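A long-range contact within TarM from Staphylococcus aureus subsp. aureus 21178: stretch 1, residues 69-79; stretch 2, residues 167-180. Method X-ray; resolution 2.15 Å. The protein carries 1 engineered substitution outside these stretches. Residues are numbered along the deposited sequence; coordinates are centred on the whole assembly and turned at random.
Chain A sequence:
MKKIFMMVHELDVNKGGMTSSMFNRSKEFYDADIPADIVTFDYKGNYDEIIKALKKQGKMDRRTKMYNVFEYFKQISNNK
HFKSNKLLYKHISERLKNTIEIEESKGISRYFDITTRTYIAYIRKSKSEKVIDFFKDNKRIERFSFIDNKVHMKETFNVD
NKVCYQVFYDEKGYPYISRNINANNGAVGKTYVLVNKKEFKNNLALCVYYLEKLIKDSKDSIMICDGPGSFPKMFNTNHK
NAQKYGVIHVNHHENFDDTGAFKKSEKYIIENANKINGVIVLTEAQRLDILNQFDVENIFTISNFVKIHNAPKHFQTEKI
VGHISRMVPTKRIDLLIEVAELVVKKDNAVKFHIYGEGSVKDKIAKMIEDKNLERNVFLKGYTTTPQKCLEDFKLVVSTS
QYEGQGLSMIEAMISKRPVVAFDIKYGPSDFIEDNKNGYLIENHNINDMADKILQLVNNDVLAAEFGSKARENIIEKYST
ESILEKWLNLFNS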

# COMPACT_ATOMS: atom_id res chain seq x y z
N VAL A 69 1.82 -13.19 9.44
CA VAL A 69 2.29 -14.59 9.40
C VAL A 69 3.61 -14.80 10.18
O VAL A 69 3.69 -15.74 10.95
CB VAL A 69 2.33 -15.17 7.95
CG1 VAL A 69 3.30 -14.39 7.05
CG2 VAL A 69 2.68 -16.66 7.95
N PHE A 70 4.64 -13.95 9.96
CA PHE A 70 5.92 -14.07 10.67
C PHE A 70 5.77 -13.72 12.13
O PHE A 70 6.30 -14.45 12.97
CB PHE A 70 7.05 -13.28 9.99
CG PHE A 70 7.27 -13.79 8.59
CD1 PHE A 70 7.78 -15.07 8.37
CD2 PHE A 70 6.82 -13.07 7.49
CE1 PHE A 70 7.90 -15.59 7.07
CE2 PHE A 70 6.96 -13.57 6.19
CZ PHE A 70 7.51 -14.82 5.98
N GLU A 71 4.97 -12.67 12.45
CA GLU A 71 4.70 -12.25 13.84
C GLU A 71 4.03 -13.33 14.66
O GLU A 71 4.35 -13.48 15.83
CB GLU A 71 3.86 -10.96 13.88
CG GLU A 71 4.61 -9.74 13.38
CD GLU A 71 5.75 -9.24 14.25
OE1 GLU A 71 5.62 -9.29 15.50
OE2 GLU A 71 6.77 -8.78 13.69
N TYR A 72 3.10 -14.08 14.06
CA TYR A 72 2.38 -15.18 14.70
C TYR A 72 3.37 -16.27 15.18
O TYR A 72 3.30 -16.70 16.33
CB TYR A 72 1.36 -15.76 13.72
CG TYR A 72 0.72 -17.06 14.15
CD1 TYR A 72 -0.28 -17.09 15.11
CD2 TYR A 72 1.09 -18.27 13.55
CE1 TYR A 72 -0.86 -18.29 15.53
CE2 TYR A 72 0.50 -19.47 13.94
CZ TYR A 72 -0.48 -19.48 14.92
OH TYR A 72 -1.07 -20.66 15.29
N PHE A 73 4.29 -16.72 14.29
CA PHE A 73 5.25 -17.76 14.68
C PHE A 73 6.35 -17.21 15.57
O PHE A 73 6.87 -17.93 16.40
CB PHE A 73 5.84 -18.45 13.44
CG PHE A 73 4.81 -19.21 12.63
CD1 PHE A 73 4.23 -20.37 13.13
CD2 PHE A 73 4.40 -18.74 11.39
CE1 PHE A 73 3.30 -21.08 12.37
CE2 PHE A 73 3.45 -19.44 10.65
CZ PHE A 73 2.91 -20.61 11.14
N LYS A 74 6.70 -15.91 15.39
CA LYS A 74 7.71 -15.23 16.21
C LYS A 74 7.22 -15.15 17.66
O LYS A 74 8.00 -15.42 18.57
CB LYS A 74 7.99 -13.83 15.64
CG LYS A 74 9.05 -13.01 16.38
CD LYS A 74 9.31 -11.75 15.58
CE LYS A 74 10.31 -10.84 16.24
NZ LYS A 74 10.92 -9.93 15.24
N GLN A 75 5.93 -14.81 17.86
CA GLN A 75 5.28 -14.71 19.17
C GLN A 75 5.24 -16.05 19.87
O GLN A 75 5.52 -16.10 21.05
CB GLN A 75 3.90 -14.09 19.04
CG GLN A 75 3.93 -12.56 18.93
CD GLN A 75 2.66 -11.93 18.36
OE1 GLN A 75 1.63 -12.59 18.11
NE2 GLN A 75 2.73 -10.63 18.11
N ILE A 76 4.96 -17.15 19.14
CA ILE A 76 4.98 -18.52 19.70
C ILE A 76 6.41 -18.84 20.15
O ILE A 76 6.61 -19.30 21.26
CB ILE A 76 4.42 -19.57 18.69
CG1 ILE A 76 2.90 -19.35 18.46
CG2 ILE A 76 4.67 -21.00 19.16
CD1 ILE A 76 2.40 -19.84 17.08
N SER A 77 7.40 -18.51 19.30
CA SER A 77 8.82 -18.72 19.57
C SER A 77 9.31 -17.97 20.80
O SER A 77 10.04 -18.55 21.59
CB SER A 77 9.64 -18.32 18.35
OG SER A 77 11.00 -18.69 18.51
N ASN A 78 8.92 -16.70 20.96
CA ASN A 78 9.25 -15.85 22.12
C ASN A 78 8.88 -16.52 23.45
O ASN A 78 9.63 -16.40 24.41
CB ASN A 78 8.51 -14.51 22.04
CG ASN A 78 9.00 -13.57 20.95
OD1 ASN A 78 10.11 -13.66 20.45
ND2 ASN A 78 8.19 -12.61 20.59
N ASN A 79 7.74 -17.22 23.50
CA ASN A 79 7.23 -17.94 24.68
C ASN A 79 8.02 -19.17 25.05
O ASN A 79 7.89 -19.65 26.18
CB ASN A 79 5.77 -18.33 24.45
CG ASN A 79 4.82 -17.17 24.52
OD1 ASN A 79 5.05 -16.19 25.25
ND2 ASN A 79 3.74 -17.24 23.74
N VAL A 167 17.09 -17.42 7.57
CA VAL A 167 16.71 -17.84 8.92
C VAL A 167 16.17 -16.58 9.63
O VAL A 167 16.82 -15.53 9.58
CB VAL A 167 17.88 -18.50 9.69
CG1 VAL A 167 17.44 -18.97 11.06
CG2 VAL A 167 18.49 -19.66 8.88
N PHE A 168 15.00 -16.69 10.27
CA PHE A 168 14.42 -15.60 11.05
C PHE A 168 14.58 -15.92 12.53
O PHE A 168 14.34 -17.06 12.93
CB PHE A 168 12.94 -15.39 10.68
CG PHE A 168 12.73 -14.99 9.24
CD1 PHE A 168 13.48 -13.98 8.66
CD2 PHE A 168 11.72 -15.57 8.49
CE1 PHE A 168 13.27 -13.59 7.33
CE2 PHE A 168 11.49 -15.16 7.17
CZ PHE A 168 12.28 -14.19 6.60
N TYR A 169 14.93 -14.90 13.34
CA TYR A 169 15.19 -15.04 14.77
C TYR A 169 14.21 -14.22 15.58
O TYR A 169 13.90 -13.08 15.20
CB TYR A 169 16.62 -14.61 15.12
CG TYR A 169 17.68 -15.41 14.41
CD1 TYR A 169 18.09 -15.08 13.13
CD2 TYR A 169 18.30 -16.49 15.04
CE1 TYR A 169 19.07 -15.82 12.47
CE2 TYR A 169 19.30 -17.23 14.40
CZ TYR A 169 19.67 -16.90 13.11
OH TYR A 169 20.62 -17.63 12.44
N ASP A 170 13.71 -14.82 16.68
CA ASP A 170 12.72 -14.18 17.55
C ASP A 170 13.31 -13.03 18.41
O ASP A 170 14.49 -12.67 18.24
CB ASP A 170 11.96 -15.24 18.37
CG ASP A 170 12.79 -15.97 19.42
OD1 ASP A 170 13.80 -15.40 19.90
OD2 ASP A 170 12.36 -17.05 19.87
N GLU A 171 12.50 -12.47 19.32
CA GLU A 171 12.91 -11.36 20.21
C GLU A 171 14.05 -11.71 21.16
O GLU A 171 14.77 -10.79 21.60
CB GLU A 171 11.72 -10.77 20.99
CG GLU A 171 10.68 -10.09 20.10
CD GLU A 171 11.02 -8.75 19.47
OE1 GLU A 171 12.00 -8.09 19.89
OE2 GLU A 171 10.28 -8.34 18.55
N LYS A 172 14.28 -13.02 21.41
CA LYS A 172 15.36 -13.49 22.27
C LYS A 172 16.59 -14.02 21.49
O LYS A 172 17.57 -14.44 22.09
CB LYS A 172 14.85 -14.50 23.32
CG LYS A 172 13.78 -13.89 24.23
CD LYS A 172 13.42 -14.75 25.43
CE LYS A 172 12.29 -14.11 26.22
NZ LYS A 172 10.97 -14.32 25.58
N GLY A 173 16.52 -13.96 20.15
CA GLY A 173 17.62 -14.38 19.30
C GLY A 173 17.61 -15.85 18.91
O GLY A 173 18.65 -16.37 18.49
N TYR A 174 16.46 -16.51 19.02
CA TYR A 174 16.33 -17.93 18.64
C TYR A 174 15.72 -18.07 17.24
O TYR A 174 14.74 -17.38 16.93
CB TYR A 174 15.48 -18.70 19.67
CG TYR A 174 16.10 -18.76 21.05
CD1 TYR A 174 17.01 -19.77 21.38
CD2 TYR A 174 15.81 -17.81 22.01
CE1 TYR A 174 17.59 -19.83 22.65
CE2 TYR A 174 16.41 -17.84 23.26
CZ TYR A 174 17.27 -18.86 23.59
OH TYR A 174 17.81 -18.87 24.86
N PRO A 175 16.19 -19.01 16.40
CA PRO A 175 15.56 -19.20 15.07
C PRO A 175 14.19 -19.84 15.18
O PRO A 175 14.03 -20.75 15.99
CB PRO A 175 16.53 -20.13 14.33
CG PRO A 175 17.31 -20.82 15.43
CD PRO A 175 17.34 -19.92 16.61
N TYR A 176 13.20 -19.36 14.37
CA TYR A 176 11.83 -19.87 14.43
C TYR A 176 11.31 -20.34 13.08
O TYR A 176 10.37 -21.14 13.03
CB TYR A 176 10.85 -18.89 15.15
CG TYR A 176 10.67 -17.55 14.47
CD1 TYR A 176 11.58 -16.51 14.67
CD2 TYR A 176 9.62 -17.33 13.59
CE1 TYR A 176 11.42 -15.28 14.04
CE2 TYR A 176 9.45 -16.10 12.94
CZ TYR A 176 10.37 -15.09 13.16
OH TYR A 176 10.23 -13.86 12.56
N ILE A 177 11.93 -19.84 11.99
CA ILE A 177 11.64 -20.17 10.59
C ILE A 177 12.98 -20.17 9.84
O ILE A 177 13.78 -19.25 10.04
CB ILE A 177 10.62 -19.18 9.92
CG1 ILE A 177 9.21 -19.36 10.46
CG2 ILE A 177 10.60 -19.34 8.38
CD1 ILE A 177 8.21 -18.38 9.93
N SER A 178 13.19 -21.19 8.97
CA SER A 178 14.33 -21.32 8.06
C SER A 178 13.72 -21.66 6.71
O SER A 178 12.70 -22.35 6.67
CB SER A 178 15.30 -22.42 8.49
OG SER A 178 14.67 -23.68 8.46
N ARG A 179 14.26 -21.12 5.62
CA ARG A 179 13.66 -21.35 4.31
C ARG A 179 14.63 -21.21 3.17
O ARG A 179 15.56 -20.39 3.23
CB ARG A 179 12.44 -20.43 4.07
CG ARG A 179 12.79 -18.97 3.87
CD ARG A 179 11.59 -18.11 4.19
NE ARG A 179 11.81 -16.74 3.74
CZ ARG A 179 10.84 -15.88 3.47
NH1 ARG A 179 9.58 -16.24 3.62
NH2 ARG A 179 11.13 -14.66 3.05
N ASN A 180 14.38 -22.00 2.11
CA ASN A 180 15.22 -21.96 0.91
C ASN A 180 14.74 -20.86 0.03
O ASN A 180 13.53 -20.61 -0.02
CB ASN A 180 15.18 -23.29 0.15
CG ASN A 180 15.84 -24.40 0.91
OD1 ASN A 180 15.18 -25.19 1.55
ND2 ASN A 180 17.15 -24.44 0.91
O HOH W 1 13.60 -10.36 16.11
O HOH W 2 12.20 -21.22 18.16

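The helix of stretch 1 of TarM packs against a hairpin made of strands 167-169 and 175-180 and the type I turn from Asp170 to Gly173 that joins them. The helix axis runs at 137° to strand 175-180, with a closest approach of 8.4 Å, and the two stretches bury 658 Å² between them. Apolar contacts dominate early in the helix and polar ones later in the stretch.

Val69 makes no contact, its CB pointing sideways. Phe70 also starts sideways, but its m rotamer (chi1 -60°) carries the ring in among three side chains of the strands. The edge of Phe168 is directed at the face of Phe70 in an offset edge-to-face pair, with centroids 5.2 Å apart, planes at 70° and Phe70 CE1 to Phe168 CE2 at 3.6 Å. Ile177 CD1 sits at the edge of the Phe70 ring, 3.7 Å from Phe70 CD1, and Arg179 NH1 lies 3.4 Å from Phe70 CZ, approaching obliquely. Glu71 and Tyr72 direct their CA-to-CB bonds away from the hairpin and neither makes contact, although the end of Glu71 comes back nearer.

Phe73 points its CB toward the strands while its ring leads away, so the contact falls largely near the base of the side chain: Phe73 CB is 3.9 Å from Tyr176 CD2. The ring still reaches Ile177, with Phe73 CD2 4.1 Å from Ile177 CD1, so that one methyl group touches both helix phenylalanines.

Lys74 lies over a face of the Tyr176 ring. Its CA is 3.9 Å from the ring centroid and only 13° off the normal, a CH-pi contact, and Lys74 CB is 3.7 Å from Tyr176 CZ. From there the side chain runs out fully extended, all four chi angles t, and carries the ammonium to the turn. Lys74 NZ forms a long salt bridge with Glu171 OE2 at 3.7 Å and donates to water 1 at 2.9 Å; that water in turn donates to Tyr169 O at 2.9 Å, bridging lysine to backbone. Gln75 and Ile76 make no contact with the hairpin.

Ser77 points toward the turn, and its OG donates a short hydrogen bond of 2.5 Å to Asp170 OD2. The other carboxylate oxygen, Asp170 OD1, works within the hairpin, accepting from Lys172 N at 2.9 Å and Tyr174 N at 3.0 Å; the same carboxylate therefore organises the turn and ties it to the helix. Water 2 donates to both Ser77 OG (2.8 Å) and Pro175 O (2.9 Å), adding a second link from the serine.

Asn78 engages the turn through side chain and backbone alike. Its OD1 accepts from Glu171 N at 2.9 Å, with an N-H...acceptor angle of 152°, while Asn78 O accepts from Lys172 NZ at 2.7 Å, bringing a positive charge to a backbone carbonyl. Asn79 points away, leaving the contact to close at Asn78.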